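Local structure of glutamate racemase (Bacillus anthracis, 2DWU) at residues L151-V165 with G187-K199. The protein belongs to the Asp/Glu/hydantoin racemase family and is built around two parallel beta sheets with a ligand pocket between them. Numbering follows the deposited sequence. Where two conformers were deposited one is given.
Sequences LATVVENRLEDTAYV and GCTHYPLLESYIK. With DGL (D-glutamic acid), chain H.
Ala152 and His190 bring the two backbones closest, their CA atoms 5.5 Å apart, where helix 151-157 runs beside the type I turn Cys188-Tyr191; farther along, the start of helix 162-177 faces helix 195-202 at Val165 and Tyr197. The first meeting illustrates how a second-shell carboxylate can position a pocket histidine. His190 NE2 donates a nearly straight bond (2.7 Å, 176°) to Glu156 OE2, which receives it on its anti lone pair, with carboxylate and imidazole almost coplanar. Ala152 CB lies over the ring face in a CH-pi contact, 4.0 Å from the centroid, while His190 ND1 shares a hydrogen bond with Thr189 OG1, so the ring is held at both nitrogens. Thr189 in turn binds D-glutamic acid through its N and OG1. Between the two meetings, Leu194 packs its CG 3.5 Å from Val155 CG2 and its CD2 against Val165 CG1. With CG1 anti to the backbone N (chi1 179°), Val165 sets that same methyl squarely over the Tyr197 ring, 3.5 Å from its centroid. Water bridges tie Tyr191 OH to Ala152 N and Tyr197 OH to Leu159 O. Leu151 and Tyr197 also pack on helix 162-177, Tyr191 and Ile198 reach strand 183-187, Ile198 touches strand 207-210 too, and Val155 and Leu193 meet Trp255 of helix 245-256.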
ATOM      1  N   LEU B 151      16.832 -21.605   1.054  1.00 12.71           N
ATOM      2  CA  LEU B 151      16.276 -20.839   2.139  1.00 11.26           C
ATOM      3  C   LEU B 151      14.988 -21.270   2.792  1.00 10.73           C
ATOM      4  O   LEU B 151      14.895 -21.240   4.016  1.00 11.23           O
ATOM      5  CB  LEU B 151      16.231 -19.344   1.770  1.00 12.41           C
ATOM      6  CG  LEU B 151      17.622 -18.748   1.451  1.00 13.23           C
ATOM      7  CD1 LEU B 151      17.455 -17.247   1.285  1.00 11.26           C
ATOM      8  CD2 LEU B 151      18.646 -19.042   2.563  1.00 12.69           C
ATOM      9  N   ALA B 152      13.994 -21.674   2.013  1.00 11.60           N
ATOM     10  CA  ALA B 152      12.741 -22.095   2.643  1.00 11.38           C
ATOM     11  C   ALA B 152      12.952 -23.343   3.513  1.00 13.56           C
ATOM     12  O   ALA B 152      12.424 -23.431   4.638  1.00 11.93           O
ATOM     13  CB  ALA B 152      11.655 -22.347   1.568  1.00 13.92           C
ATOM     14  N   THR B 153      13.758 -24.290   3.025  1.00 13.45           N
ATOM     15  CA  THR B 153      14.015 -25.505   3.810  1.00 15.27           C
ATOM     16  C   THR B 153      14.777 -25.137   5.074  1.00 13.96           C
ATOM     17  O   THR B 153      14.518 -25.688   6.156  1.00 16.18           O
ATOM     18  CB  THR B 153      14.817 -26.542   2.996  1.00 18.28           C
ATOM     19  OG1 THR B 153      14.143 -26.791   1.760  1.00 24.41           O
ATOM     20  CG2 THR B 153      14.915 -27.855   3.757  1.00 20.77           C
ATOM     21  N   VAL B 154      15.696 -24.185   4.958  1.00 12.70           N
ATOM     22  CA  VAL B 154      16.452 -23.729   6.113  1.00 11.98           C
ATOM     23  C   VAL B 154      15.489 -23.184   7.164  1.00 12.35           C
ATOM     24  O   VAL B 154      15.602 -23.493   8.347  1.00 13.67           O
ATOM     25  CB  VAL B 154      17.498 -22.630   5.719  1.00 13.26           C
ATOM     26  CG1 VAL B 154      17.955 -21.836   6.943  1.00 15.46           C
ATOM     27  CG2 VAL B 154      18.700 -23.304   5.073  1.00 16.34           C
ATOM     28  N   VAL B 155      14.519 -22.388   6.725  1.00 11.96           N
ATOM     29  CA  VAL B 155      13.563 -21.811   7.651  1.00 12.64           C
ATOM     30  C   VAL B 155      12.717 -22.880   8.353  1.00 12.95           C
ATOM     31  O   VAL B 155      12.483 -22.777   9.548  1.00 13.77           O
ATOM     32  CB  VAL B 155      12.639 -20.802   6.918  1.00 12.60           C
ATOM     33  CG1 VAL B 155      11.404 -20.477   7.763  1.00 13.76           C
ATOM     34  CG2 VAL B 155      13.415 -19.513   6.668  1.00 11.63           C
ATOM     35  N   GLU B 156      12.262 -23.893   7.624  1.00 14.64           N
ATOM     36  CA  GLU B 156      11.441 -24.925   8.262  1.00 17.75           C
ATOM     37  C   GLU B 156      12.196 -25.970   9.072  1.00 18.97           C
ATOM     38  O   GLU B 156      11.657 -26.513  10.044  1.00 19.90           O
ATOM     39  CB  GLU B 156      10.609 -25.660   7.213  1.00 20.58           C
ATOM     40  CG  GLU B 156       9.385 -24.906   6.782  1.00 22.64           C
ATOM     41  CD  GLU B 156       8.447 -25.757   5.945  1.00 24.43           C
ATOM     42  OE1 GLU B 156       8.147 -26.907   6.359  1.00 26.53           O
ATOM     43  OE2 GLU B 156       7.996 -25.286   4.877  1.00 19.67           O
ATOM     44  N   ASN B 157      13.441 -26.238   8.707  1.00 18.21           N
ATOM     45  CA  ASN B 157      14.179 -27.312   9.374  1.00 20.55           C
ATOM     46  C   ASN B 157      15.483 -27.048  10.097  1.00 19.58           C
ATOM     47  O   ASN B 157      15.967 -27.933  10.819  1.00 21.11           O
ATOM     48  CB  ASN B 157      14.447 -28.412   8.347  1.00 21.56           C
ATOM     49  CG  ASN B 157      13.196 -28.866   7.650  1.00 26.47           C
ATOM     50  OD1 ASN B 157      13.151 -28.949   6.423  1.00 29.26           O
ATOM     51  ND2 ASN B 157      12.159 -29.155   8.427  1.00 28.01           N
ATOM     52  N   ARG B 158      16.060 -25.858   9.940  1.00 17.66           N
ATOM     53  CA  ARG B 158      17.361 -25.592  10.544  1.00 17.81           C
ATOM     54  C   ARG B 158      17.431 -24.209  11.178  1.00 17.16           C
ATOM     55  O   ARG B 158      18.523 -23.721  11.481  1.00 17.57           O
ATOM     56  CB  ARG B 158      18.443 -25.676   9.454  1.00 17.70           C
ATOM     57  CG  ARG B 158      18.290 -26.811   8.439  1.00 20.83           C
ATOM     58  CD  ARG B 158      18.772 -28.138   9.004  1.00 19.38           C
ATOM     59  NE  ARG B 158      20.200 -28.127   9.305  1.00 19.30           N
ATOM     60  CZ  ARG B 158      21.174 -28.393   8.441  1.00 17.75           C
ATOM     61  NH1 ARG B 158      22.430 -28.338   8.854  1.00 18.76           N
ATOM     62  NH2 ARG B 158      20.908 -28.717   7.180  1.00 17.04           N
ATOM     63  N   LEU B 159      16.283 -23.579  11.394  1.00 18.95           N
ATOM     64  CA  LEU B 159      16.283 -22.221  11.919  1.00 21.02           C
ATOM     65  C   LEU B 159      16.998 -22.000  13.251  1.00 23.19           C
ATOM     66  O   LEU B 159      17.522 -20.915  13.501  1.00 23.14           O
ATOM     67  CB  LEU B 159      14.845 -21.690  11.978  1.00 20.29           C
ATOM     68  CG  LEU B 159      14.669 -20.175  12.110  1.00 20.21           C
ATOM     69  CD1 LEU B 159      15.314 -19.453  10.917  1.00 19.82           C
ATOM     70  CD2 LEU B 159      13.189 -19.863  12.182  1.00 20.81           C
ATOM     71  N   GLU B 160      17.050 -23.018  14.101  1.00 24.86           N
ATOM     72  CA  GLU B 160      17.710 -22.858  15.391  1.00 26.76           C
ATOM     73  C   GLU B 160      19.231 -22.933  15.281  1.00 25.83           C
ATOM     74  O   GLU B 160      19.942 -22.550  16.218  1.00 25.78           O
ATOM     75  CB  GLU B 160      17.206 -23.922  16.369  1.00 29.77           C
ATOM     76  CG  GLU B 160      15.716 -24.233  16.222  1.00 35.50           C
ATOM     77  CD  GLU B 160      14.824 -23.012  16.387  1.00 38.21           C
ATOM     78  OE1 GLU B 160      13.588 -23.154  16.236  1.00 41.64           O
ATOM     79  OE2 GLU B 160      15.349 -21.911  16.668  1.00 40.26           O
ATOM     80  N   ASP B 161      19.729 -23.428  14.149  1.00 23.59           N
ATOM     81  CA  ASP B 161      21.170 -23.545  13.917  1.00 22.48           C
ATOM     82  C   ASP B 161      21.608 -22.228  13.290  1.00 21.57           C
ATOM     83  O   ASP B 161      21.768 -22.139  12.083  1.00 20.89           O
ATOM     84  CB  ASP B 161      21.445 -24.699  12.956  1.00 24.32           C
ATOM     85  CG  ASP B 161      22.917 -25.078  12.892  1.00 26.58           C
ATOM     86  OD1 ASP B 161      23.785 -24.213  13.176  1.00 27.08           O
ATOM     87  OD2 ASP B 161      23.199 -26.248  12.537  1.00 27.20           O
ATOM     88  N   THR B 162      21.793 -21.202  14.116  0.50 21.24           N
ATOM     89  CA  THR B 162      22.160 -19.879  13.618  0.50 20.74           C
ATOM     90  C   THR B 162      23.421 -19.794  12.766  0.50 20.58           C
ATOM     91  O   THR B 162      23.470 -19.009  11.819  0.50 20.17           O
ATOM     92  CB  THR B 162      22.259 -18.850  14.771  0.50 21.80           C
ATOM     93  OG1 THR B 162      23.304 -19.227  15.672  0.50 21.75           O
ATOM     94  CG2 THR B 162      20.935 -18.774  15.522  0.50 22.23           C
ATOM     95  N   ALA B 163      24.445 -20.576  13.090  1.00 19.60           N
ATOM     96  CA  ALA B 163      25.657 -20.551  12.283  1.00 20.36           C
ATOM     97  C   ALA B 163      25.336 -21.042  10.871  1.00 18.74           C
ATOM     98  O   ALA B 163      25.830 -20.493   9.881  1.00 19.68           O
ATOM     99  CB  ALA B 163      26.735 -21.441  12.910  1.00 21.68           C
ATOM    100  N   TYR B 164      24.506 -22.080  10.790  1.00 17.18           N
ATOM    101  CA  TYR B 164      24.141 -22.653   9.505  1.00 16.19           C
ATOM    102  C   TYR B 164      23.272 -21.675   8.729  1.00 14.72           C
ATOM    103  O   TYR B 164      23.431 -21.515   7.511  1.00 15.22           O
ATOM    104  CB  TYR B 164      23.374 -23.971   9.713  1.00 15.43           C
ATOM    105  CG  TYR B 164      23.114 -24.710   8.425  1.00 15.28           C
ATOM    106  CD1 TYR B 164      21.829 -24.787   7.882  1.00 13.07           C
ATOM    107  CD2 TYR B 164      24.171 -25.270   7.712  1.00 16.59           C
ATOM    108  CE1 TYR B 164      21.608 -25.405   6.639  1.00 13.24           C
ATOM    109  CE2 TYR B 164      23.965 -25.880   6.479  1.00 17.62           C
ATOM    110  CZ  TYR B 164      22.681 -25.942   5.952  1.00 14.95           C
ATOM    111  OH  TYR B 164      22.499 -26.522   4.722  1.00 18.70           O
ATOM    112  N   VAL B 165      22.352 -21.025   9.431  1.00 15.47           N
ATOM    113  CA  VAL B 165      21.452 -20.078   8.768  1.00 15.45           C
ATOM    114  C   VAL B 165      22.289 -18.920   8.212  1.00 16.21           C
ATOM    115  O   VAL B 165      22.128 -18.517   7.061  1.00 14.03           O
ATOM    116  CB  VAL B 165      20.364 -19.544   9.744  1.00 15.44           C
ATOM    117  CG1 VAL B 165      19.456 -18.529   9.014  1.00 16.23           C
ATOM    118  CG2 VAL B 165      19.490 -20.717  10.269  1.00 15.29           C
ATOM    119  N   GLY B 187      10.538 -12.478  -2.017  1.00  7.22           N
ATOM    120  CA  GLY B 187       9.580 -13.176  -2.856  1.00  6.88           C
ATOM    121  C   GLY B 187       9.284 -14.629  -2.528  1.00  5.76           C
ATOM    122  O   GLY B 187       9.139 -15.451  -3.430  1.00  8.05           O
ATOM    123  N   CYS B 188       9.147 -14.905  -1.242  1.00  5.66           N
ATOM    124  CA  CYS B 188       8.864 -16.254  -0.763  1.00  6.49           C
ATOM    125  C   CYS B 188       8.231 -16.107   0.626  1.00  6.36           C
ATOM    126  O   CYS B 188       8.646 -15.258   1.417  1.00  6.90           O
ATOM    127  CB  CYS B 188      10.165 -17.050  -0.652  1.00  6.39           C
ATOM    128  SG  CYS B 188       9.952 -18.735   0.021  1.00 10.24           S
ATOM    129  N   THR B 189       7.247 -16.962   0.908  1.00  5.61           N
ATOM    130  CA  THR B 189       6.529 -16.943   2.177  1.00  7.24           C
ATOM    131  C   THR B 189       7.425 -17.081   3.395  1.00  7.18           C
ATOM    132  O   THR B 189       7.116 -16.549   4.453  1.00  8.96           O
ATOM    133  CB  THR B 189       5.529 -18.131   2.285  1.00  7.22           C
ATOM    134  OG1 THR B 189       6.198 -19.347   1.935  1.00  7.97           O
ATOM    135  CG2 THR B 189       4.320 -17.926   1.376  1.00  7.77           C
ATOM    136  N   HIS B 190       8.525 -17.818   3.255  1.00  7.81           N
ATOM    137  CA  HIS B 190       9.350 -18.087   4.418  1.00  8.48           C
ATOM    138  C   HIS B 190      10.378 -17.040   4.761  1.00  9.15           C
ATOM    139  O   HIS B 190      10.862 -16.995   5.897  1.00 10.01           O
ATOM    140  CB  HIS B 190      10.119 -19.400   4.219  1.00  9.12           C
ATOM    141  CG  HIS B 190       9.262 -20.624   4.136  1.00  9.60           C
ATOM    142  ND1 HIS B 190       8.203 -20.748   3.262  1.00  9.82           N
ATOM    143  CD2 HIS B 190       9.373 -21.820   4.760  1.00 10.90           C
ATOM    144  CE1 HIS B 190       7.706 -21.973   3.343  1.00 10.73           C
ATOM    145  NE2 HIS B 190       8.401 -22.641   4.247  1.00 12.30           N
ATOM    146  N   TYR B 191      10.710 -16.177   3.802  1.00  9.04           N
ATOM    147  CA  TYR B 191      11.798 -15.248   4.059  1.00  9.71           C
ATOM    148  C   TYR B 191      11.666 -14.225   5.171  1.00 10.07           C
ATOM    149  O   TYR B 191      12.688 -13.786   5.702  1.00 10.64           O
ATOM    150  CB  TYR B 191      12.246 -14.575   2.751  1.00  8.09           C
ATOM    151  CG  TYR B 191      12.723 -15.548   1.669  1.00  7.04           C
ATOM    152  CD1 TYR B 191      12.851 -16.934   1.906  1.00  7.42           C
ATOM    153  CD2 TYR B 191      12.995 -15.079   0.376  1.00  8.32           C
ATOM    154  CE1 TYR B 191      13.213 -17.813   0.887  1.00  8.27           C
ATOM    155  CE2 TYR B 191      13.357 -15.950  -0.660  1.00  8.20           C
ATOM    156  CZ  TYR B 191      13.457 -17.311  -0.407  1.00 10.52           C
ATOM    157  OH  TYR B 191      13.737 -18.122  -1.472  1.00 10.29           O
ATOM    158  N   PRO B 192      10.433 -13.818   5.547  1.00  9.85           N
ATOM    159  CA  PRO B 192      10.364 -12.849   6.640  1.00 11.17           C
ATOM    160  C   PRO B 192      11.070 -13.394   7.891  1.00 11.89           C
ATOM    161  O   PRO B 192      11.592 -12.621   8.679  1.00 14.18           O
ATOM    162  CB  PRO B 192       8.863 -12.683   6.878  1.00 11.96           C
ATOM    163  CG  PRO B 192       8.297 -12.776   5.478  1.00 10.12           C
ATOM    164  CD  PRO B 192       9.113 -13.965   4.890  1.00  9.10           C
ATOM    165  N   LEU B 193      11.077 -14.706   8.089  0.50 12.09           N
ATOM    166  CA  LEU B 193      11.738 -15.220   9.277  0.50 12.18           C
ATOM    167  C   LEU B 193      13.248 -15.019   9.243  0.50 12.32           C
ATOM    168  O   LEU B 193      13.918 -15.087  10.282  0.50 13.83           O
ATOM    169  CB  LEU B 193      11.396 -16.695   9.483  0.50 12.70           C
ATOM    170  CG  LEU B 193       9.989 -16.867  10.051  0.50 13.48           C
ATOM    171  CD1 LEU B 193       9.794 -18.316  10.476  0.50 13.40           C
ATOM    172  CD2 LEU B 193       9.796 -15.935  11.246  0.50 15.30           C
ATOM    173  N   LEU B 194      13.777 -14.734   8.058  1.00 11.57           N
ATOM    174  CA  LEU B 194      15.222 -14.539   7.899  1.00 11.92           C
ATOM    175  C   LEU B 194      15.566 -13.075   7.782  1.00 12.57           C
ATOM    176  O   LEU B 194      16.718 -12.751   7.476  1.00 12.35           O
ATOM    177  CB  LEU B 194      15.709 -15.201   6.607  1.00 11.71           C
ATOM    178  CG  LEU B 194      15.521 -16.701   6.480  1.00 12.65           C
ATOM    179  CD1 LEU B 194      15.881 -17.147   5.054  1.00 14.00           C
ATOM    180  CD2 LEU B 194      16.391 -17.410   7.512  1.00 16.34           C
ATOM    181  N   GLU B 195      14.596 -12.200   8.016  1.00 14.69           N
ATOM    182  CA  GLU B 195      14.842 -10.778   7.821  1.00 17.39           C
ATOM    183  C   GLU B 195      16.097 -10.227   8.466  1.00 18.35           C
ATOM    184  O   GLU B 195      16.868  -9.499   7.813  1.00 16.87           O
ATOM    185  CB  GLU B 195      13.637  -9.936   8.238  1.00 20.98           C
ATOM    186  CG  GLU B 195      13.899  -8.451   7.997  1.00 27.22           C
ATOM    187  CD  GLU B 195      12.660  -7.586   8.106  1.00 31.15           C
ATOM    188  OE1 GLU B 195      11.820  -7.829   9.009  1.00 34.91           O
ATOM    189  OE2 GLU B 195      12.535  -6.641   7.291  1.00 33.67           O
ATOM    190  N   SER B 196      16.324 -10.566   9.734  1.00 17.56           N
ATOM    191  CA  SER B 196      17.519 -10.067  10.399  1.00 19.92           C
ATOM    192  C   SER B 196      18.805 -10.486   9.722  1.00 18.02           C
ATOM    193  O   SER B 196      19.733  -9.680   9.604  1.00 19.86           O
ATOM    194  CB  SER B 196      17.553 -10.519  11.855  1.00 20.50           C
ATOM    195  OG  SER B 196      16.483  -9.926  12.555  1.00 28.79           O
ATOM    196  N   TYR B 197      18.872 -11.739   9.286  1.00 16.83           N
ATOM    197  CA  TYR B 197      20.074 -12.251   8.635  1.00 14.78           C
ATOM    198  C   TYR B 197      20.308 -11.533   7.330  1.00 16.00           C
ATOM    199  O   TYR B 197      21.430 -11.176   6.991  1.00 16.82           O
ATOM    200  CB  TYR B 197      19.948 -13.752   8.333  1.00 16.10           C
ATOM    201  CG  TYR B 197      19.877 -14.635   9.550  1.00 17.20           C
ATOM    202  CD1 TYR B 197      18.652 -15.002  10.103  1.00 17.84           C
ATOM    203  CD2 TYR B 197      21.043 -15.093  10.156  1.00 18.18           C
ATOM    204  CE1 TYR B 197      18.600 -15.818  11.243  1.00 18.14           C
ATOM    205  CE2 TYR B 197      21.003 -15.897  11.283  1.00 19.34           C
ATOM    206  CZ  TYR B 197      19.784 -16.256  11.820  1.00 20.46           C
ATOM    207  OH  TYR B 197      19.753 -17.062  12.941  1.00 22.59           O
ATOM    208  N   ILE B 198      19.228 -11.346   6.587  1.00 14.17           N
ATOM    209  CA  ILE B 198      19.301 -10.696   5.287  1.00 14.39           C
ATOM    210  C   ILE B 198      19.772  -9.251   5.400  1.00 16.63           C
ATOM    211  O   ILE B 198      20.643  -8.812   4.631  1.00 17.81           O
ATOM    212  CB  ILE B 198      17.921 -10.788   4.583  1.00 13.76           C
ATOM    213  CG1 ILE B 198      17.645 -12.261   4.245  1.00 12.87           C
ATOM    214  CG2 ILE B 198      17.909  -9.938   3.312  1.00 13.79           C
ATOM    215  CD1 ILE B 198      16.216 -12.517   3.768  1.00 14.55           C
ATOM    216  N   LYS B 199      19.209  -8.518   6.349  1.00 17.71           N
ATOM    217  CA  LYS B 199      19.595  -7.121   6.557  1.00 20.84           C
ATOM    218  C   LYS B 199      21.074  -7.032   6.889  1.00 22.16           C
ATOM    219  O   LYS B 199      21.772  -6.137   6.422  1.00 22.12           O
ATOM    220  CB  LYS B 199      18.806  -6.502   7.708  1.00 22.81           C
ATOM    221  CG  LYS B 199      17.329  -6.369   7.443  1.00 26.92           C
ATOM    222  CD  LYS B 199      16.583  -5.743   8.611  1.00 31.58           C
ATOM    223  CE  LYS B 199      15.195  -5.292   8.150  1.00 32.45           C
ATOM    224  NZ  LYS B 199      14.387  -4.698   9.244  1.00 36.94           N
TER
HETATM  225  N   DGL H 278       5.409 -21.033  -0.157  1.00  7.89           N
HETATM  226  CA  DGL H 278       6.524 -21.123  -1.152  1.00  9.36           C
HETATM  227  C   DGL H 278       6.749 -19.797  -1.790  1.00  8.43           C
HETATM  228  O   DGL H 278       7.379 -19.674  -2.833  1.00  9.04           O
HETATM  229  CB  DGL H 278       7.818 -21.597  -0.454  1.00  9.81           C
HETATM  230  CG  DGL H 278       7.703 -23.126  -0.245  1.00 11.02           C
HETATM  231  CD  DGL H 278       7.591 -23.942  -1.466  1.00 11.78           C
HETATM  232  OE1 DGL H 278       8.518 -24.124  -2.257  1.00  9.88           O
HETATM  233  OE2 DGL H 278       6.411 -24.473  -1.691  1.00 11.62           O
HETATM  234  OXT DGL H 278       6.235 -18.757  -1.194  1.00  8.28           O
HETATM  235  O   HOH W   1      13.882 -20.907  -0.903  1.00 16.86           O
HETATM  236  O   HOH W   2      17.555 -18.295  13.707  1.00 29.45           O